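Local structure of cytochrome C-type biogenesis protein ccmF (Thermus thermophilus, 6ZMQ) at residues L195-L200 against L297-T302; I229-L234 against I266-A271. The protein binds heme b within the membrane and probably acts as the heme lyase that attaches heme to apocytochrome during cytochrome c maturation. All blocks are in the same frame, centred on the assembly; numbering follows the deposited sequence.

Interaction 1: residues L195-L200 against L297-T302; sequences LGFVGL and LAFAAT. With PTY (phosphatidylethanolamine), chain F.
The rings of F197 and F299 lie nearly parallel, with planes at 22°, yet they are slid so far apart that they barely overlap. Their centroids are 5.1 Å apart, and the rings meet through F197 CE1 and F299 CE1 at 3.5 Å. In F299, CG is anti to the backbone N (chi1 165°), and the ring end comes nearer the facing helix although CB does not point there. No hydrogen bond crosses between 195-200 and 297-302. T302 CG2 packs against the backbone of F197, 3.4 Å from F197 CA, and lies at the edge of the F197 ring, in its plane. The hydroxyl turns back to its own helix, where T302 OG1 donates to A298 O at 2.7 Å. That carbonyl also accepts from T302 N, and the two donors come from opposite faces of its plane. L200 CD1 lies 3.8 Å from A298 CB and also packs against T302 OG1. L195 CD2 meets phosphatidylethanolamine C37 at 3.7 Å. This is an apolar, aromatic pairing of two predicted transmembrane helices, 185-213 and 288-307. The axes of 195-200 and 297-302 run roughly antiparallel, at 149°. Around it, F299 stacks on Y204, F197 meets W117, and helices 224-247 and 266-284 pack against L200 and T302.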
loop_
_atom_site.group_PDB
_atom_site.type_symbol
_atom_site.label_atom_id
_atom_site.label_comp_id
_atom_site.label_asym_id
_atom_site.label_seq_id
_atom_site.Cartn_x
_atom_site.Cartn_y
_atom_site.Cartn_z
ATOM N N LEU A 195 7.067 2.984 4.850
ATOM C CA LEU A 195 6.432 4.049 5.627
ATOM C C LEU A 195 5.125 3.588 6.243
ATOM O O LEU A 195 4.903 3.771 7.451
ATOM C CB LEU A 195 6.151 5.248 4.718
ATOM C CG LEU A 195 7.278 6.156 4.254
ATOM C CD1 LEU A 195 6.774 7.200 3.273
ATOM C CD2 LEU A 195 7.863 6.808 5.474
ATOM N N GLY A 196 4.286 2.924 5.431
ATOM C CA GLY A 196 3.004 2.452 5.916
ATOM C C GLY A 196 3.154 1.442 7.032
ATOM O O GLY A 196 2.518 1.597 8.087
ATOM N N PHE A 197 4.144 0.529 6.889
ATOM C CA PHE A 197 4.394 -0.476 7.918
ATOM C C PHE A 197 4.844 0.179 9.205
ATOM O O PHE A 197 4.306 -0.126 10.280
ATOM C CB PHE A 197 5.437 -1.495 7.440
ATOM C CG PHE A 197 6.017 -2.372 8.552
ATOM C CD1 PHE A 197 5.352 -3.510 8.966
ATOM C CD2 PHE A 197 7.243 -2.073 9.158
ATOM C CE1 PHE A 197 5.880 -4.308 9.973
ATOM C CE2 PHE A 197 7.768 -2.868 10.165
ATOM C CZ PHE A 197 7.088 -3.989 10.568
ATOM N N VAL A 198 5.741 1.167 9.094
ATOM C CA VAL A 198 6.312 1.707 10.316
ATOM C C VAL A 198 5.303 2.633 10.983
ATOM O O VAL A 198 5.296 2.738 12.222
ATOM C CB VAL A 198 7.704 2.327 10.062
ATOM C CG1 VAL A 198 8.605 1.286 9.427
ATOM C CG2 VAL A 198 7.640 3.503 9.161
ATOM N N GLY A 199 4.338 3.163 10.202
ATOM C CA GLY A 199 3.185 3.808 10.807
ATOM C C GLY A 199 2.368 2.843 11.636
ATOM O O GLY A 199 2.233 3.031 12.846
ATOM N N LEU A 200 2.025 1.686 11.055
ATOM C CA LEU A 200 1.284 0.671 11.800
ATOM C C LEU A 200 2.148 -0.021 12.855
ATOM O O LEU A 200 1.629 -0.854 13.610
ATOM C CB LEU A 200 0.669 -0.362 10.852
ATOM C CG LEU A 200 -0.680 -0.032 10.204
ATOM C CD1 LEU A 200 -1.332 -1.314 9.744
ATOM C CD2 LEU A 200 -1.619 0.729 11.150
ATOM N N LEU A 297 -3.297 -7.915 13.727
ATOM C CA LEU A 297 -3.416 -8.608 12.449
ATOM C C LEU A 297 -2.969 -7.721 11.293
ATOM O O LEU A 297 -2.243 -8.176 10.406
ATOM C CB LEU A 297 -4.857 -9.074 12.250
ATOM C CG LEU A 297 -5.256 -10.295 13.081
ATOM C CD1 LEU A 297 -6.769 -10.525 13.027
ATOM C CD2 LEU A 297 -4.503 -11.541 12.679
ATOM N N ALA A 298 -3.393 -6.449 11.297
ATOM C CA ALA A 298 -2.988 -5.471 10.290
ATOM C C ALA A 298 -1.489 -5.210 10.301
ATOM O O ALA A 298 -0.873 -5.098 9.235
ATOM C CB ALA A 298 -3.746 -4.159 10.508
ATOM N N PHE A 299 -0.877 -5.144 11.494
ATOM C CA PHE A 299 0.551 -4.869 11.593
ATOM C C PHE A 299 1.393 -6.031 11.072
ATOM O O PHE A 299 2.345 -5.825 10.307
ATOM C CB PHE A 299 0.908 -4.554 13.042
ATOM C CG PHE A 299 2.377 -4.597 13.321
ATOM C CD1 PHE A 299 3.199 -3.594 12.844
ATOM C CD2 PHE A 299 2.945 -5.648 14.050
ATOM C CE1 PHE A 299 4.554 -3.628 13.086
ATOM C CE2 PHE A 299 4.310 -5.679 14.281
ATOM C CZ PHE A 299 5.107 -4.667 13.794
ATOM N N ALA A 300 1.093 -7.258 11.516
ATOM C CA ALA A 300 1.857 -8.407 11.022
ATOM C C ALA A 300 1.556 -8.702 9.550
ATOM O O ALA A 300 2.435 -9.198 8.814
ATOM C CB ALA A 300 1.574 -9.633 11.880
ATOM N N ALA A 301 0.335 -8.378 9.101
ATOM C CA ALA A 301 0.000 -8.432 7.685
ATOM C C ALA A 301 0.851 -7.464 6.882
ATOM O O ALA A 301 1.357 -7.819 5.813
ATOM C CB ALA A 301 -1.483 -8.124 7.502
ATOM N N THR A 302 1.020 -6.233 7.392
ATOM C CA THR A 302 1.850 -5.241 6.715
ATOM C C THR A 302 3.318 -5.645 6.716
ATOM O O THR A 302 4.033 -5.322 5.763
ATOM C CB THR A 302 1.682 -3.858 7.355
ATOM O OG1 THR A 302 0.296 -3.514 7.405
ATOM C CG2 THR A 302 2.381 -2.809 6.504
HETATM C C1 PTY F . 2.899 11.586 13.537
HETATM C C2 PTY F . -2.716 11.936 18.508
HETATM C C3 PTY F . -1.399 12.710 18.561
HETATM O O4 PTY F . 3.966 11.125 12.760
HETATM C C5 PTY F . 2.170 13.492 15.034
HETATM C C6 PTY F . 3.275 12.943 14.122
HETATM O O7 PTY F . 3.450 13.818 13.039
HETATM C C8 PTY F . 4.593 14.632 13.034
HETATM O O10 PTY F . 4.920 15.221 14.010
HETATM C C11 PTY F . 5.415 14.770 11.747
HETATM C C12 PTY F . 6.742 15.473 12.040
HETATM C C13 PTY F . 7.612 15.598 10.784
HETATM C C14 PTY F . 6.913 16.451 9.724
HETATM C C15 PTY F . 7.913 16.910 8.661
HETATM C C16 PTY F . 7.148 17.178 7.365
HETATM C C17 PTY F . 8.052 16.989 6.143
HETATM C C18 PTY F . 7.726 15.736 5.313
HETATM C C19 PTY F . 6.236 15.378 5.271
HETATM C C20 PTY F . 5.823 14.909 3.872
HETATM C C21 PTY F . 6.433 13.545 3.531
HETATM C C22 PTY F . 5.981 13.131 2.125
HETATM C C23 PTY F . 5.989 11.609 1.940
HETATM C C24 PTY F . 7.159 11.208 1.033
HETATM C C25 PTY F . 6.687 10.236 -0.053
HETATM C C26 PTY F . 7.781 10.031 -1.104
HETATM C C27 PTY F . 7.149 9.632 -2.435
HETATM C C28 PTY F . 8.059 10.102 -3.568
HETATM C C29 PTY F . 7.230 10.489 -4.788
HETATM C C30 PTY F . 3.613 10.385 11.625
HETATM C C31 PTY F . 4.666 10.048 10.567
HETATM O O30 PTY F . 2.499 10.001 11.487
HETATM C C32 PTY F . 5.395 11.272 10.012
HETATM C C33 PTY F . 6.257 10.828 8.829
HETATM C C34 PTY F . 6.086 11.788 7.652
HETATM C C35 PTY F . 6.271 11.006 6.353
HETATM C C36 PTY F . 7.724 10.536 6.251
HETATM C C37 PTY F . 8.163 10.462 4.783
HETATM C C38 PTY F . 9.621 10.006 4.663
HETATM C C39 PTY F . 10.046 9.843 3.203
HETATM C C40 PTY F . 11.499 10.286 3.035
HETATM C C41 PTY F . 11.892 10.295 1.558
HETATM C C42 PTY F . 11.574 11.668 0.971
HETATM C C43 PTY F . 12.876 12.328 0.526
HETATM C C44 PTY F . 12.543 13.327 -0.579
HETATM P P1 PTY F . 0.866 13.133 17.293
HETATM O O11 PTY F . -0.665 12.521 17.380
HETATM O O12 PTY F . 1.601 12.751 18.556
HETATM O O13 PTY F . 0.786 14.641 17.251
HETATM O O14 PTY F . 1.664 12.555 15.956
HETATM N N1 PTY F . -3.577 12.386 19.588
#

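Interaction 2: residues I229-L234 against I266-A271. With LMT (dodecyl-beta-D-maltoside), chain D.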
loop_
_atom_site.group_PDB
_atom_site.type_symbol
_atom_site.label_atom_id
_atom_site.label_comp_id
_atom_site.label_asym_id
_atom_site.label_seq_id
_atom_site.Cartn_x
_atom_site.Cartn_y
_atom_site.Cartn_z
ATOM N N ILE A 229 -2.210 7.947 8.989
ATOM C CA ILE A 229 -1.098 8.191 8.073
ATOM C C ILE A 229 -0.525 6.878 7.535
ATOM O O ILE A 229 -0.175 6.784 6.352
ATOM C CB ILE A 229 -0.055 9.080 8.787
ATOM C CG1 ILE A 229 -0.416 10.564 8.591
ATOM C CG2 ILE A 229 1.393 8.756 8.419
ATOM C CD1 ILE A 229 0.298 11.553 9.503
ATOM N N ALA A 230 -0.510 5.825 8.359
ATOM C CA ALA A 230 -0.087 4.495 7.920
ATOM C C ALA A 230 -1.045 3.921 6.895
ATOM O O ALA A 230 -0.615 3.342 5.887
ATOM C CB ALA A 230 -0.030 3.546 9.113
ATOM N N TRP A 231 -2.352 4.099 7.127
ATOM C CA TRP A 231 -3.336 3.669 6.148
ATOM C C TRP A 231 -3.305 4.527 4.889
ATOM O O TRP A 231 -3.624 4.035 3.804
ATOM C CB TRP A 231 -4.718 3.704 6.777
ATOM C CG TRP A 231 -5.806 3.260 5.866
ATOM C CD1 TRP A 231 -6.281 1.995 5.740
ATOM C CD2 TRP A 231 -6.574 4.071 4.952
ATOM N NE1 TRP A 231 -7.281 1.955 4.803
ATOM C CE2 TRP A 231 -7.476 3.214 4.302
ATOM C CE3 TRP A 231 -6.566 5.429 4.607
ATOM C CZ2 TRP A 231 -8.363 3.663 3.342
ATOM C CZ3 TRP A 231 -7.454 5.874 3.643
ATOM C CH2 TRP A 231 -8.347 4.995 3.034
ATOM N N GLY A 232 -2.969 5.811 5.012
ATOM C CA GLY A 232 -2.856 6.663 3.839
ATOM C C GLY A 232 -1.686 6.286 2.959
ATOM O O GLY A 232 -1.797 6.293 1.726
ATOM N N PHE A 233 -0.576 5.883 3.584
ATOM C CA PHE A 233 0.567 5.383 2.833
ATOM C C PHE A 233 0.260 4.016 2.217
ATOM O O PHE A 233 0.652 3.745 1.073
ATOM C CB PHE A 233 1.791 5.354 3.743
ATOM C CG PHE A 233 2.436 6.711 3.922
ATOM C CD1 PHE A 233 2.650 7.534 2.827
ATOM C CD2 PHE A 233 2.785 7.178 5.188
ATOM C CE1 PHE A 233 3.231 8.786 2.976
ATOM C CE2 PHE A 233 3.365 8.443 5.342
ATOM C CZ PHE A 233 3.585 9.237 4.234
ATOM N N LEU A 234 -0.496 3.169 2.934
ATOM C CA LEU A 234 -0.992 1.911 2.362
ATOM C C LEU A 234 -1.942 2.117 1.183
ATOM O O LEU A 234 -1.839 1.400 0.176
ATOM C CB LEU A 234 -1.673 1.055 3.438
ATOM C CG LEU A 234 -0.900 -0.112 4.067
ATOM C CD1 LEU A 234 0.354 0.284 4.745
ATOM C CD2 LEU A 234 -1.797 -0.827 5.077
ATOM N N ILE A 266 -4.381 -7.810 1.504
ATOM C CA ILE A 266 -4.638 -8.227 2.894
ATOM C C ILE A 266 -4.305 -7.172 3.961
ATOM O O ILE A 266 -5.191 -6.926 4.796
ATOM C CB ILE A 266 -3.955 -9.581 3.224
ATOM C CG1 ILE A 266 -4.577 -10.764 2.465
ATOM C CG2 ILE A 266 -3.986 -9.929 4.720
ATOM C CD1 ILE A 266 -3.641 -11.496 1.536
ATOM N N PRO A 267 -3.118 -6.506 4.008
ATOM C CA PRO A 267 -2.909 -5.504 5.083
ATOM C C PRO A 267 -3.788 -4.271 4.952
ATOM O O PRO A 267 -4.360 -3.822 5.962
ATOM C CB PRO A 267 -1.426 -5.131 4.943
ATOM C CG PRO A 267 -0.845 -6.145 4.079
ATOM C CD PRO A 267 -1.915 -6.530 3.158
ATOM N N TRP A 268 -3.927 -3.749 3.719
ATOM C CA TRP A 268 -4.761 -2.586 3.423
ATOM C C TRP A 268 -6.211 -2.790 3.846
ATOM O O TRP A 268 -6.873 -1.835 4.281
ATOM C CB TRP A 268 -4.719 -2.267 1.922
ATOM C CG TRP A 268 -5.621 -1.103 1.578
ATOM C CD1 TRP A 268 -5.304 0.213 1.680
ATOM C CD2 TRP A 268 -6.994 -1.149 1.134
ATOM N NE1 TRP A 268 -6.375 0.984 1.322
ATOM C CE2 TRP A 268 -7.426 0.177 0.987
ATOM C CE3 TRP A 268 -7.902 -2.184 0.879
ATOM C CZ2 TRP A 268 -8.712 0.505 0.570
ATOM C CZ3 TRP A 268 -9.180 -1.855 0.459
ATOM C CH2 TRP A 268 -9.571 -0.523 0.309
ATOM N N LEU A 269 -6.722 -4.015 3.703
ATOM C CA LEU A 269 -8.061 -4.343 4.184
ATOM C C LEU A 269 -8.153 -4.203 5.704
ATOM O O LEU A 269 -9.041 -3.512 6.227
ATOM C CB LEU A 269 -8.435 -5.759 3.735
ATOM C CG LEU A 269 -8.860 -5.932 2.270
ATOM C CD1 LEU A 269 -9.040 -7.412 1.914
ATOM C CD2 LEU A 269 -10.104 -5.137 1.956
ATOM N N LEU A 270 -7.198 -4.804 6.426
ATOM C CA LEU A 270 -7.284 -4.864 7.885
ATOM C C LEU A 270 -7.014 -3.498 8.499
ATOM O O LEU A 270 -7.733 -3.065 9.411
ATOM C CB LEU A 270 -6.309 -5.916 8.414
ATOM C CG LEU A 270 -6.547 -7.324 7.864
ATOM C CD1 LEU A 270 -5.287 -8.196 7.935
ATOM C CD2 LEU A 270 -7.737 -7.989 8.546
ATOM N N ALA A 271 -6.048 -2.768 7.924
ATOM C CA ALA A 271 -5.793 -1.385 8.314
ATOM C C ALA A 271 -6.962 -0.462 7.984
ATOM O O ALA A 271 -7.075 0.611 8.580
ATOM C CB ALA A 271 -4.511 -0.873 7.658
HETATM C C1B LMT D . -7.134 -10.759 -17.210
HETATM C C2B LMT D . -7.939 -12.040 -17.601
HETATM C C3B LMT D . -7.730 -12.517 -19.077
HETATM C C4B LMT D . -6.882 -11.562 -19.961
HETATM C C5B LMT D . -5.626 -11.231 -19.136
HETATM C C6B LMT D . -4.640 -10.442 -19.987
HETATM O O1B LMT D . -6.924 -10.728 -15.816
HETATM O O2B LMT D . -7.574 -13.027 -16.723
HETATM O O3B LMT D . -8.924 -12.829 -19.661
HETATM O "O4'" LMT D . -6.518 -12.177 -21.139
HETATM O O5B LMT D . -5.894 -10.562 -17.891
HETATM O O6B LMT D . -4.253 -11.193 -21.066
HETATM C "C1'" LMT D . -8.637 -8.836 -12.388
HETATM C "C2'" LMT D . -9.313 -10.149 -12.897
HETATM C "C3'" LMT D . -8.366 -10.909 -13.882
HETATM C "C4'" LMT D . -7.825 -9.991 -15.001
HETATM C "C5'" LMT D . -7.070 -8.896 -14.205
HETATM C "C6'" LMT D . -6.193 -7.974 -15.006
HETATM O "O1'" LMT D . -9.585 -7.980 -11.877
HETATM O "O2'" LMT D . -9.562 -10.976 -11.834
HETATM O "O3'" LMT D . -8.997 -11.991 -14.414
HETATM O "O5'" LMT D . -8.009 -8.124 -13.470
HETATM O "O6'" LMT D . -7.051 -7.180 -15.716
HETATM C C1 LMT D . -9.760 -7.982 -10.467
HETATM C C2 LMT D . -10.117 -6.567 -10.098
HETATM C C3 LMT D . -11.130 -6.370 -9.006
HETATM C C4 LMT D . -10.435 -6.372 -7.664
HETATM C C5 LMT D . -11.443 -6.137 -6.578
HETATM C C6 LMT D . -10.929 -5.324 -5.426
HETATM C C7 LMT D . -10.289 -4.050 -5.903
HETATM C C8 LMT D . -10.632 -2.944 -4.966
HETATM C C9 LMT D . -9.440 -2.152 -4.541
HETATM C C10 LMT D . -9.897 -1.110 -3.565
HETATM C C11 LMT D . -8.755 -0.224 -3.196
HETATM C C12 LMT D . -9.211 1.171 -2.946
#
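W231 NE1 sits 3.7 Å from W268 NE1 across the contact, but its hydrogen bond goes to T272 OG1, just past the end of 266-271. The T272 hydroxyl is also hydrogen-bonded to W268 O. It therefore ties the W231 indole to the backbone of the facing helix. No hydrogen bond joins 229-234 directly to 266-271. The two indoles are near parallel, with planes at 27°, but slid apart, and their five-membered rings have centroids 4.9 Å apart. W268 holds CG anti to the backbone N (chi1 178°), and its indole comes nearer the facing helix although CB does not point there. A271 approaches W231 through its methyl and its carbonyl. A271 CB lies in the plane of the W231 ring at its edge, 3.9 Å from W231 CD1. L234 CD2 reaches A271 CB at 3.7 Å and packs beside W268 CA and P267. L234 CB is 4.1 Å from W268 CD1. Over one face of W268 lies the detergent tail, with dodecyl maltoside C11 3.6 Å from W268 CH2. An alanine in place of W268 would probably leave a gap beside the W231 indole and take away the surface on which the detergent tail rests. W231 also touches the heme and lines its pocket, with its side chain about 7 Å from that of the axial ligand H276. The contact joins helix 224-247 to the first turns of helix 266-284. Helix 288-307 packs on P267, helix 185-213 on A230 and A271, and helix 362-384 on I266 and L269.

Both contacts are buried in the membrane part of the chain, and their centres are about 7 Å apart. Each pairs roughly antiparallel helices, and together they bring four helices into one bundle. Interaction 2 comes from helices 224-247 and 266-284, which lie in sequence between the two helices of interaction 1. The contacts also touch each other: A230 CB meets G196 O, and P267 packs on A301 and T302. Each centres on a slid aromatic pair without a direct hydrogen bond, and both border lipid. Their polar chemistry differs. In interaction 1 the T302 hydroxyl bonds within its own helix. In interaction 2 W231 bonds to T272 on the facing helix and touches the heme.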